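Local coordinates for aromatic-L-amino-acid decarboxylase (Catharanthus roseus, PDB 6EEW), which catalyses the pyridoxal 5'-phosphate-dependent decarboxylation of L-tryptophan to tryptamine and of 5-hydroxy-L-tryptophan to serotonin, working as a homodimer, at the interface of chains A and B. Coordinates in Å, arbitrary orientation; residue numbers count along the deposited sequence, not the author numbering. Chains: chain A/B, Aromatic-L-amino-acid decarboxylase.

Contact 1: the interface of chains A and B. Residues chain A 120, 122; chain B 92-93, 103-105, 324-325.
A:Asn120 reaches from chain A into a recess of chain B walled by B:Met93, B:Ala103, B:Val105, B:Tyr324 and B:Leu325. At its root, CB packs on the methyl CE of B:Met93, 3.6 Å away, and also lies near CD2 of the B:Tyr324 ring. The amide carbon CG comes next and rests 3.6 Å from that same CD2, the amide and phenol planes being turned 69° apart. One branch of the amide, OD1, accepts a hydrogen bond from the backbone N of B:Leu325 at 3.2 Å. With 162° at the hydrogen the bond is nearly straight, and its donor is slightly tilted out of the carbonyl plane. The other branch, ND2, points towards the backbone O of B:Ala103, 3.2 Å away, and lies beside CG1 of B:Val105. That valine methyl also covers one face of the B:Tyr324 ring and may help to hold the ring against which the amide rests. Beside it lies a CH-pi contact: A:Val122 meets the indole of B:Trp92 at about a right angle, its CG2 standing 3.4 Å from the centroid of the six-membered ring. CG1 of this valine is anti to the backbone N (chi1 -166°), which leaves CG2 to face the indole. B:Trp92 and A:Val122 both line bound tryptophan in this structure, and their contact suggests a pocket built from both subunits, reached by the loop following helix 107-119.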
ATOM      1  N   ASN A 120      -8.229   5.785 -11.526  1.00 42.16           N
ATOM      2  CA  ASN A 120      -7.748   4.420 -11.438  1.00 41.67           C
ATOM      3  C   ASN A 120      -6.582   4.211 -12.394  1.00 43.95           C
ATOM      4  O   ASN A 120      -6.532   3.242 -13.151  1.00 41.69           O
ATOM      5  CB  ASN A 120      -8.886   3.426 -11.719  1.00 43.50           C
ATOM      6  CG  ASN A 120      -8.582   2.021 -11.222  1.00 43.27           C
ATOM      7  OD1 ASN A 120      -8.020   1.848 -10.141  1.00 36.52           O
ATOM      8  ND2 ASN A 120      -8.967   1.005 -12.006  1.00 47.81           N
ATOM      9  N   VAL A 122      -2.488   3.595 -13.084  1.00 40.76           N
ATOM     10  CA  VAL A 122      -1.432   2.794 -12.484  1.00 39.77           C
ATOM     11  C   VAL A 122      -0.133   3.481 -12.867  1.00 49.49           C
ATOM     12  O   VAL A 122       0.312   3.381 -14.017  1.00 60.03           O
ATOM     13  CB  VAL A 122      -1.452   1.342 -12.977  1.00 42.41           C
ATOM     14  CG1 VAL A 122      -0.590   0.499 -12.094  1.00 27.95           C
ATOM     15  CG2 VAL A 122      -2.907   0.781 -13.082  1.00 28.68           C
TER
ATOM     16  N   TRP B  92      -6.534   5.063 -18.395  1.00 44.38           N
ATOM     17  CA  TRP B  92      -6.731   3.643 -18.145  1.00 39.56           C
ATOM     18  C   TRP B  92      -8.190   3.234 -18.221  1.00 43.21           C
ATOM     19  O   TRP B  92      -8.471   2.058 -18.448  1.00 37.75           O
ATOM     20  CB  TRP B  92      -6.196   3.270 -16.769  1.00 34.63           C
ATOM     21  CG  TRP B  92      -4.723   3.156 -16.724  1.00 42.64           C
ATOM     22  CD1 TRP B  92      -3.827   4.179 -16.768  1.00 40.07           C
ATOM     23  CD2 TRP B  92      -3.955   1.947 -16.587  1.00 50.98           C
ATOM     24  NE1 TRP B  92      -2.547   3.685 -16.691  1.00 37.75           N
ATOM     25  CE2 TRP B  92      -2.598   2.319 -16.577  1.00 45.69           C
ATOM     26  CE3 TRP B  92      -4.285   0.588 -16.477  1.00 48.07           C
ATOM     27  CZ2 TRP B  92      -1.565   1.382 -16.466  1.00 51.27           C
ATOM     28  CZ3 TRP B  92      -3.255  -0.344 -16.368  1.00 46.26           C
ATOM     29  CH2 TRP B  92      -1.912   0.058 -16.365  1.00 48.45           C
ATOM     30  N   MET B  93      -9.117   4.161 -17.994  1.00 41.61           N
ATOM     31  CA  MET B  93     -10.535   3.844 -18.006  1.00 40.59           C
ATOM     32  C   MET B  93     -11.128   3.958 -19.388  1.00 39.64           C
ATOM     33  O   MET B  93     -12.331   3.741 -19.539  1.00 43.52           O
ATOM     34  CB  MET B  93     -11.321   4.767 -17.073  1.00 46.02           C
ATOM     35  CG  MET B  93     -11.046   4.573 -15.613  1.00 51.75           C
ATOM     36  SD  MET B  93     -11.259   2.874 -15.078  1.00 54.04           S
ATOM     37  CE  MET B  93      -9.560   2.303 -15.087  1.00 53.70           C
ATOM     38  N   ALA B 103      -7.401  -2.387 -15.652  1.00 48.77           N
ATOM     39  CA  ALA B 103      -7.666  -2.277 -14.220  1.00 46.07           C
ATOM     40  C   ALA B 103      -9.182  -2.167 -14.109  1.00 49.55           C
ATOM     41  O   ALA B 103      -9.752  -1.093 -14.317  1.00 55.00           O
ATOM     42  CB  ALA B 103      -6.932  -1.085 -13.610  1.00 48.02           C
ATOM     43  N   THR B 104      -9.844  -3.284 -13.841  1.00 50.20           N
ATOM     44  CA  THR B 104     -11.293  -3.295 -13.982  1.00 53.96           C
ATOM     45  C   THR B 104     -11.960  -2.704 -12.748  1.00 48.02           C
ATOM     46  O   THR B 104     -11.390  -2.703 -11.652  1.00 39.27           O
ATOM     47  CB  THR B 104     -11.805  -4.709 -14.276  1.00 45.72           C
ATOM     48  OG1 THR B 104     -11.570  -5.576 -13.161  1.00 51.37           O
ATOM     49  CG2 THR B 104     -11.052  -5.233 -15.452  1.00 37.52           C
ATOM     50  N   VAL B 105     -13.148  -2.126 -12.955  1.00 40.93           N
ATOM     51  CA  VAL B 105     -13.839  -1.363 -11.922  1.00 46.01           C
ATOM     52  C   VAL B 105     -15.337  -1.650 -11.975  1.00 52.61           C
ATOM     53  O   VAL B 105     -15.850  -2.295 -12.888  1.00 47.06           O
ATOM     54  CB  VAL B 105     -13.593   0.155 -12.066  1.00 41.79           C
ATOM     55  CG1 VAL B 105     -12.099   0.466 -12.068  1.00 38.87           C
ATOM     56  CG2 VAL B 105     -14.263   0.685 -13.312  1.00 35.59           C
ATOM     57  N   TYR B 324     -11.166  -1.466  -7.491  1.00 49.42           N
ATOM     58  CA  TYR B 324     -10.157  -0.498  -7.866  1.00 42.12           C
ATOM     59  C   TYR B 324      -8.820  -0.893  -7.245  1.00 39.43           C
ATOM     60  O   TYR B 324      -8.744  -1.775  -6.383  1.00 43.74           O
ATOM     61  CB  TYR B 324     -10.562   0.898  -7.411  1.00 44.26           C
ATOM     62  CG  TYR B 324     -11.708   1.491  -8.182  1.00 35.84           C
ATOM     63  CD1 TYR B 324     -13.009   1.124  -7.917  1.00 37.10           C
ATOM     64  CD2 TYR B 324     -11.478   2.425  -9.182  1.00 31.16           C
ATOM     65  CE1 TYR B 324     -14.057   1.682  -8.622  1.00 33.63           C
ATOM     66  CE2 TYR B 324     -12.514   2.981  -9.891  1.00 30.32           C
ATOM     67  CZ  TYR B 324     -13.800   2.613  -9.611  1.00 38.12           C
ATOM     68  OH  TYR B 324     -14.832   3.183 -10.336  1.00 36.84           O
ATOM     69  N   LEU B 325      -7.744  -0.267  -7.721  1.00 31.52           N
ATOM     70  CA  LEU B 325      -6.511  -0.295  -6.949  1.00 39.08           C
ATOM     71  C   LEU B 325      -6.807   0.340  -5.600  1.00 38.64           C
ATOM     72  O   LEU B 325      -7.477   1.367  -5.539  1.00 35.64           O
ATOM     73  CB  LEU B 325      -5.412   0.479  -7.678  1.00 47.53           C
ATOM     74  CG  LEU B 325      -4.658  -0.307  -8.753  1.00 50.32           C
ATOM     75  CD1 LEU B 325      -5.556  -0.536  -9.950  1.00 49.61           C
ATOM     76  CD2 LEU B 325      -3.426   0.463  -9.188  1.00 50.65           C
TER

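Contact 2: the interface of chains A and B. Residues chain A 34, 38, 110; chain B 27, 114-115, 118.
In A:Phe110 and B:Phe27 alike, CG stands anti to the backbone N (chi1 -166° and 178°), and these torsions bring the two rings together across the dimer interface of this group II decarboxylase. The contact is a helix-packing one, made by helices 24-44 and 107-119 of both subunits. The side chains of the two phenylalanines approach at a slant: CZ of B:Phe27 stands over one face of the A:Phe110 ring, offset towards the rim, and comes 3.4 Å from CD2. At the edge of the same A:Phe110 ring, in its plane, lies the backbone O of B:Met114, 3.6 Å from CE1. A:Ile38 packs beside the pair. Its CG2 branch is directed at CE1 of B:Phe27, 3.6 Å away, and at the methyl of B:Ala118. The other branch ends in CD1, which is 3.7 Å from CB of B:Ala118 and touches the first part of the B:Met114 side chain at 4.0 Å from its CB. The small side chain of B:Ala118 probably allows this approach of the isoleucine to helix 107-119. One turn earlier in helix 24-44, A:Met34 crosses B:Leu115 at about a right angle, with SD 4.0 Å from the leucine CB. Against B:Met114 the two methionine side chains pass one another heading opposite ways, CG of A:Met34 lying 4.1 Å from CB of B:Met114.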
ATOM      1  N   MET A  34     -24.306   7.428  -1.722  1.00 52.95           N
ATOM      2  CA  MET A  34     -23.270   7.146  -0.733  1.00 57.38           C
ATOM      3  C   MET A  34     -22.710   8.425  -0.117  1.00 60.95           C
ATOM      4  O   MET A  34     -22.302   8.425   1.051  1.00 54.74           O
ATOM      5  CB  MET A  34     -22.131   6.347  -1.356  1.00 51.44           C
ATOM      6  CG  MET A  34     -21.057   5.949  -0.345  1.00 51.69           C
ATOM      7  SD  MET A  34     -21.705   4.812   0.912  1.00 59.50           S
ATOM      8  CE  MET A  34     -21.724   3.264   0.013  1.00 58.28           C
ATOM      9  N   ILE A  38     -22.529   9.115   3.809  1.00 57.70           N
ATOM     10  CA  ILE A  38     -21.272   9.426   4.479  1.00 52.60           C
ATOM     11  C   ILE A  38     -21.383  10.734   5.249  1.00 55.96           C
ATOM     12  O   ILE A  38     -20.872  10.859   6.368  1.00 53.46           O
ATOM     13  CB  ILE A  38     -20.122   9.482   3.457  1.00 47.65           C
ATOM     14  CG1 ILE A  38     -19.853   8.105   2.848  1.00 46.17           C
ATOM     15  CG2 ILE A  38     -18.863  10.091   4.093  1.00 48.80           C
ATOM     16  CD1 ILE A  38     -18.767   8.110   1.764  1.00 40.77           C
ATOM     17  N   PHE A 110     -10.688  14.076   0.739  1.00 42.81           N
ATOM     18  CA  PHE A 110     -11.674  13.106   0.285  1.00 44.90           C
ATOM     19  C   PHE A 110     -11.974  13.278  -1.195  1.00 53.97           C
ATOM     20  O   PHE A 110     -12.157  12.291  -1.918  1.00 59.44           O
ATOM     21  CB  PHE A 110     -12.956  13.225   1.093  1.00 41.76           C
ATOM     22  CG  PHE A 110     -13.871  12.074   0.906  1.00 41.52           C
ATOM     23  CD1 PHE A 110     -13.604  10.859   1.520  1.00 40.58           C
ATOM     24  CD2 PHE A 110     -14.999  12.189   0.106  1.00 49.82           C
ATOM     25  CE1 PHE A 110     -14.460   9.773   1.347  1.00 42.52           C
ATOM     26  CE2 PHE A 110     -15.861  11.110  -0.072  1.00 44.28           C
ATOM     27  CZ  PHE A 110     -15.595   9.906   0.551  1.00 45.79           C
TER
ATOM     28  N   PHE B  27     -18.749  19.326   3.271  1.00 55.58           N
ATOM     29  CA  PHE B  27     -18.348  18.037   2.733  1.00 51.90           C
ATOM     30  C   PHE B  27     -19.385  17.517   1.742  1.00 56.29           C
ATOM     31  O   PHE B  27     -19.051  17.138   0.616  1.00 55.79           O
ATOM     32  CB  PHE B  27     -18.140  17.061   3.892  1.00 50.05           C
ATOM     33  CG  PHE B  27     -17.778  15.678   3.459  1.00 51.90           C
ATOM     34  CD1 PHE B  27     -18.745  14.699   3.346  1.00 48.15           C
ATOM     35  CD2 PHE B  27     -16.471  15.360   3.160  1.00 55.85           C
ATOM     36  CE1 PHE B  27     -18.411  13.430   2.944  1.00 56.53           C
ATOM     37  CE2 PHE B  27     -16.132  14.094   2.762  1.00 59.18           C
ATOM     38  CZ  PHE B  27     -17.101  13.128   2.650  1.00 60.15           C
ATOM     39  N   MET B 114     -15.341   4.695  -1.385  1.00 51.19           N
ATOM     40  CA  MET B 114     -15.829   5.905  -0.734  1.00 52.20           C
ATOM     41  C   MET B 114     -16.074   5.673   0.749  1.00 55.58           C
ATOM     42  O   MET B 114     -15.547   6.394   1.604  1.00 59.27           O
ATOM     43  CB  MET B 114     -17.121   6.378  -1.390  1.00 40.76           C
ATOM     44  CG  MET B 114     -16.963   6.879  -2.806  1.00 51.86           C
ATOM     45  SD  MET B 114     -18.525   7.475  -3.486  1.00 59.68           S
ATOM     46  CE  MET B 114     -18.759   8.909  -2.441  1.00 60.86           C
ATOM     47  N   LEU B 115     -16.889   4.670   1.074  1.00 52.61           N
ATOM     48  CA  LEU B 115     -17.267   4.472   2.468  1.00 50.35           C
ATOM     49  C   LEU B 115     -16.073   4.062   3.319  1.00 52.85           C
ATOM     50  O   LEU B 115     -15.891   4.583   4.431  1.00 52.18           O
ATOM     51  CB  LEU B 115     -18.379   3.439   2.571  1.00 42.57           C
ATOM     52  CG  LEU B 115     -18.941   3.174   3.965  1.00 46.59           C
ATOM     53  CD1 LEU B 115     -19.393   4.461   4.648  1.00 46.25           C
ATOM     54  CD2 LEU B 115     -20.083   2.172   3.872  1.00 44.90           C
ATOM     55  N   ALA B 118     -14.109   7.154   3.992  1.00 51.05           N
ATOM     56  CA  ALA B 118     -14.809   8.062   4.891  1.00 46.55           C
ATOM     57  C   ALA B 118     -14.747   7.576   6.329  1.00 50.36           C
ATOM     58  O   ALA B 118     -14.562   8.375   7.255  1.00 54.61           O
ATOM     59  CB  ALA B 118     -16.255   8.243   4.438  1.00 40.10           C
TER

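Contact 3: the interface of chains A and B. Residues chain A 60, 63-64, 66, 68; chain B 138, 142, 379.
B:Trp142 donates its indole NE1 to the backbone O of A:Pro64 at 2.9 Å. The acceptor lies in the plane of the indole ring, whereas the donor stands 36° out of the carbonyl plane; the angle at the hydrogen is 149°. Both faces of the indole are covered: the backbone C of A:Thr66 sits 3.6 Å from the centroid of the five-membered ring, and CG2 of B:Ile138, from the same helix 130-146, packs on the opposite face. At the benzo side, CG2 of A:Ile63, anti to the backbone N, meets CZ2 of B:Trp142 at 3.3 Å. The other arm, with CG1 beside that N (chi1 -62°), carries CD1 to 3.8 Å from NE1 of B:Trp379, placing the isoleucine between two indoles. A phenylalanine in place of B:Trp142 would probably leave the carbonyl of A:Pro64 without its indole donor and open a gap beside CG2 of A:Ile63. Farther out, A:Arg60 bends back to give NH2 to the backbone O of A:Ile63, 2.7 Å away; NH2 approaches from above the carbonyl plane, and the bond may steady the segment. Its guanidinium also packs against B:Ile138, with NH1 3.7 Å from CG1. The contact fastens the loop after the 3-10 helix 58-61 onto helices 130-146 and 375-409 of the partner subunit.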
ATOM      1  N   ARG A  60     -19.870 -13.399  12.074  1.00 73.47           N
ATOM      2  CA  ARG A  60     -20.107 -14.675  11.401  1.00 75.07           C
ATOM      3  C   ARG A  60     -21.559 -15.116  11.526  1.00 79.11           C
ATOM      4  O   ARG A  60     -22.093 -15.767  10.619  1.00 72.58           O
ATOM      5  CB  ARG A  60     -19.180 -15.756  11.966  1.00 73.39           C
ATOM      6  CG  ARG A  60     -19.596 -17.186  11.622  1.00 80.53           C
ATOM      7  CD  ARG A  60     -19.272 -17.558  10.175  1.00 82.02           C
ATOM      8  NE  ARG A  60     -20.066 -16.810   9.202  1.00 79.20           N
ATOM      9  CZ  ARG A  60     -19.654 -16.514   7.971  1.00 73.88           C
ATOM     10  NH1 ARG A  60     -18.449 -16.895   7.565  1.00 71.82           N
ATOM     11  NH2 ARG A  60     -20.438 -15.827   7.146  1.00 69.30           N
ATOM     12  N   ILE A  63     -23.805 -12.979   8.650  1.00 82.88           N
ATOM     13  CA  ILE A  63     -23.557 -13.031   7.211  1.00 75.39           C
ATOM     14  C   ILE A  63     -23.578 -14.482   6.757  1.00 70.45           C
ATOM     15  O   ILE A  63     -23.124 -15.367   7.495  1.00 71.37           O
ATOM     16  CB  ILE A  63     -22.222 -12.372   6.829  1.00 69.11           C
ATOM     17  CG1 ILE A  63     -22.219 -10.893   7.189  1.00 60.78           C
ATOM     18  CG2 ILE A  63     -21.914 -12.572   5.340  1.00 68.26           C
ATOM     19  CD1 ILE A  63     -21.039 -10.184   6.635  1.00 67.36           C
ATOM     20  N   PRO A  64     -24.113 -14.773   5.575  1.00 68.33           N
ATOM     21  CA  PRO A  64     -24.071 -16.148   5.066  1.00 65.84           C
ATOM     22  C   PRO A  64     -22.637 -16.644   4.923  1.00 66.08           C
ATOM     23  O   PRO A  64     -21.693 -15.866   4.755  1.00 60.20           O
ATOM     24  CB  PRO A  64     -24.762 -16.041   3.703  1.00 65.53           C
ATOM     25  CG  PRO A  64     -25.655 -14.858   3.833  1.00 66.21           C
ATOM     26  CD  PRO A  64     -24.884 -13.881   4.689  1.00 64.93           C
ATOM     27  N   THR A  66     -21.451 -18.350   2.464  1.00 75.08           N
ATOM     28  CA  THR A  66     -21.004 -18.321   1.082  1.00 72.77           C
ATOM     29  C   THR A  66     -21.554 -17.078   0.395  1.00 68.22           C
ATOM     30  O   THR A  66     -22.535 -16.476   0.839  1.00 72.92           O
ATOM     31  CB  THR A  66     -21.430 -19.594   0.325  1.00 70.38           C
ATOM     32  OG1 THR A  66     -22.839 -19.568   0.081  1.00 76.95           O
ATOM     33  CG2 THR A  66     -21.112 -20.827   1.138  1.00 69.37           C
ATOM     34  N   PRO A  68     -23.458 -14.982  -2.551  1.00 66.09           N
ATOM     35  CA  PRO A  68     -24.681 -15.320  -3.282  1.00 63.59           C
ATOM     36  C   PRO A  68     -24.439 -15.531  -4.769  1.00 60.71           C
ATOM     37  O   PRO A  68     -23.516 -14.975  -5.369  1.00 61.95           O
ATOM     38  CB  PRO A  68     -25.579 -14.100  -3.041  1.00 64.55           C
ATOM     39  CG  PRO A  68     -24.635 -12.990  -2.826  1.00 64.27           C
ATOM     40  CD  PRO A  68     -23.441 -13.577  -2.116  1.00 63.25           C
TER
ATOM     41  N   ILE B 138     -14.359 -13.244   6.533  1.00 52.37           N
ATOM     42  CA  ILE B 138     -15.524 -13.782   5.836  1.00 45.86           C
ATOM     43  C   ILE B 138     -15.363 -13.653   4.329  1.00 50.95           C
ATOM     44  O   ILE B 138     -15.654 -14.587   3.576  1.00 62.91           O
ATOM     45  CB  ILE B 138     -16.810 -13.093   6.314  1.00 42.52           C
ATOM     46  CG1 ILE B 138     -17.098 -13.452   7.770  1.00 46.66           C
ATOM     47  CG2 ILE B 138     -17.940 -13.476   5.425  1.00 49.57           C
ATOM     48  CD1 ILE B 138     -18.154 -12.573   8.412  1.00 47.93           C
ATOM     49  N   TRP B 142     -15.314 -16.536   1.522  1.00 55.13           N
ATOM     50  CA  TRP B 142     -16.200 -16.476   0.365  1.00 54.70           C
ATOM     51  C   TRP B 142     -15.415 -16.670  -0.921  1.00 58.23           C
ATOM     52  O   TRP B 142     -15.747 -17.517  -1.759  1.00 57.74           O
ATOM     53  CB  TRP B 142     -16.915 -15.127   0.320  1.00 54.35           C
ATOM     54  CG  TRP B 142     -18.128 -15.030   1.164  1.00 58.40           C
ATOM     55  CD1 TRP B 142     -18.477 -15.835   2.208  1.00 57.38           C
ATOM     56  CD2 TRP B 142     -19.160 -14.051   1.045  1.00 59.75           C
ATOM     57  NE1 TRP B 142     -19.673 -15.417   2.745  1.00 56.50           N
ATOM     58  CE2 TRP B 142     -20.116 -14.327   2.044  1.00 58.53           C
ATOM     59  CE3 TRP B 142     -19.374 -12.969   0.186  1.00 58.53           C
ATOM     60  CZ2 TRP B 142     -21.267 -13.558   2.209  1.00 60.44           C
ATOM     61  CZ3 TRP B 142     -20.521 -12.208   0.351  1.00 60.48           C
ATOM     62  CH2 TRP B 142     -21.450 -12.503   1.356  1.00 59.01           C
ATOM     63  N   TRP B 379     -16.629  -7.235  -0.386  1.00 53.03           N
ATOM     64  CA  TRP B 379     -17.967  -7.614   0.050  1.00 53.34           C
ATOM     65  C   TRP B 379     -19.030  -6.963  -0.825  1.00 56.85           C
ATOM     66  O   TRP B 379     -19.985  -7.618  -1.258  1.00 58.84           O
ATOM     67  CB  TRP B 379     -18.138  -7.208   1.510  1.00 57.71           C
ATOM     68  CG  TRP B 379     -19.347  -7.720   2.194  1.00 56.44           C
ATOM     69  CD1 TRP B 379     -19.754  -9.007   2.276  1.00 52.86           C
ATOM     70  CD2 TRP B 379     -20.277  -6.948   2.965  1.00 61.46           C
ATOM     71  NE1 TRP B 379     -20.905  -9.093   3.033  1.00 57.56           N
ATOM     72  CE2 TRP B 379     -21.243  -7.837   3.465  1.00 61.28           C
ATOM     73  CE3 TRP B 379     -20.387  -5.587   3.274  1.00 61.52           C
ATOM     74  CZ2 TRP B 379     -22.311  -7.413   4.258  1.00 61.98           C
ATOM     75  CZ3 TRP B 379     -21.453  -5.166   4.060  1.00 62.03           C
ATOM     76  CH2 TRP B 379     -22.397  -6.077   4.542  1.00 62.48           C
TER

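The C-alpha centres of contacts 1 and 2 lie about 19 Å apart, while contact 3 is about 25 Å from contact 1 and 24 Å from contact 2. Contacts 1 and 2 are joined through helix 107-119: contact 2 uses residues within it, and the chain A loop of contact 1 follows directly after it. Contact 3 has no residue in common with either and sets the 3-10 helix 58-61 and the loop after it against helices 130-146 and 375-409. Two-fold symmetry repeats all three with the chains exchanged, so the homodimer is held at several places, and contact 1 ties this assembly to the tryptophan pockets.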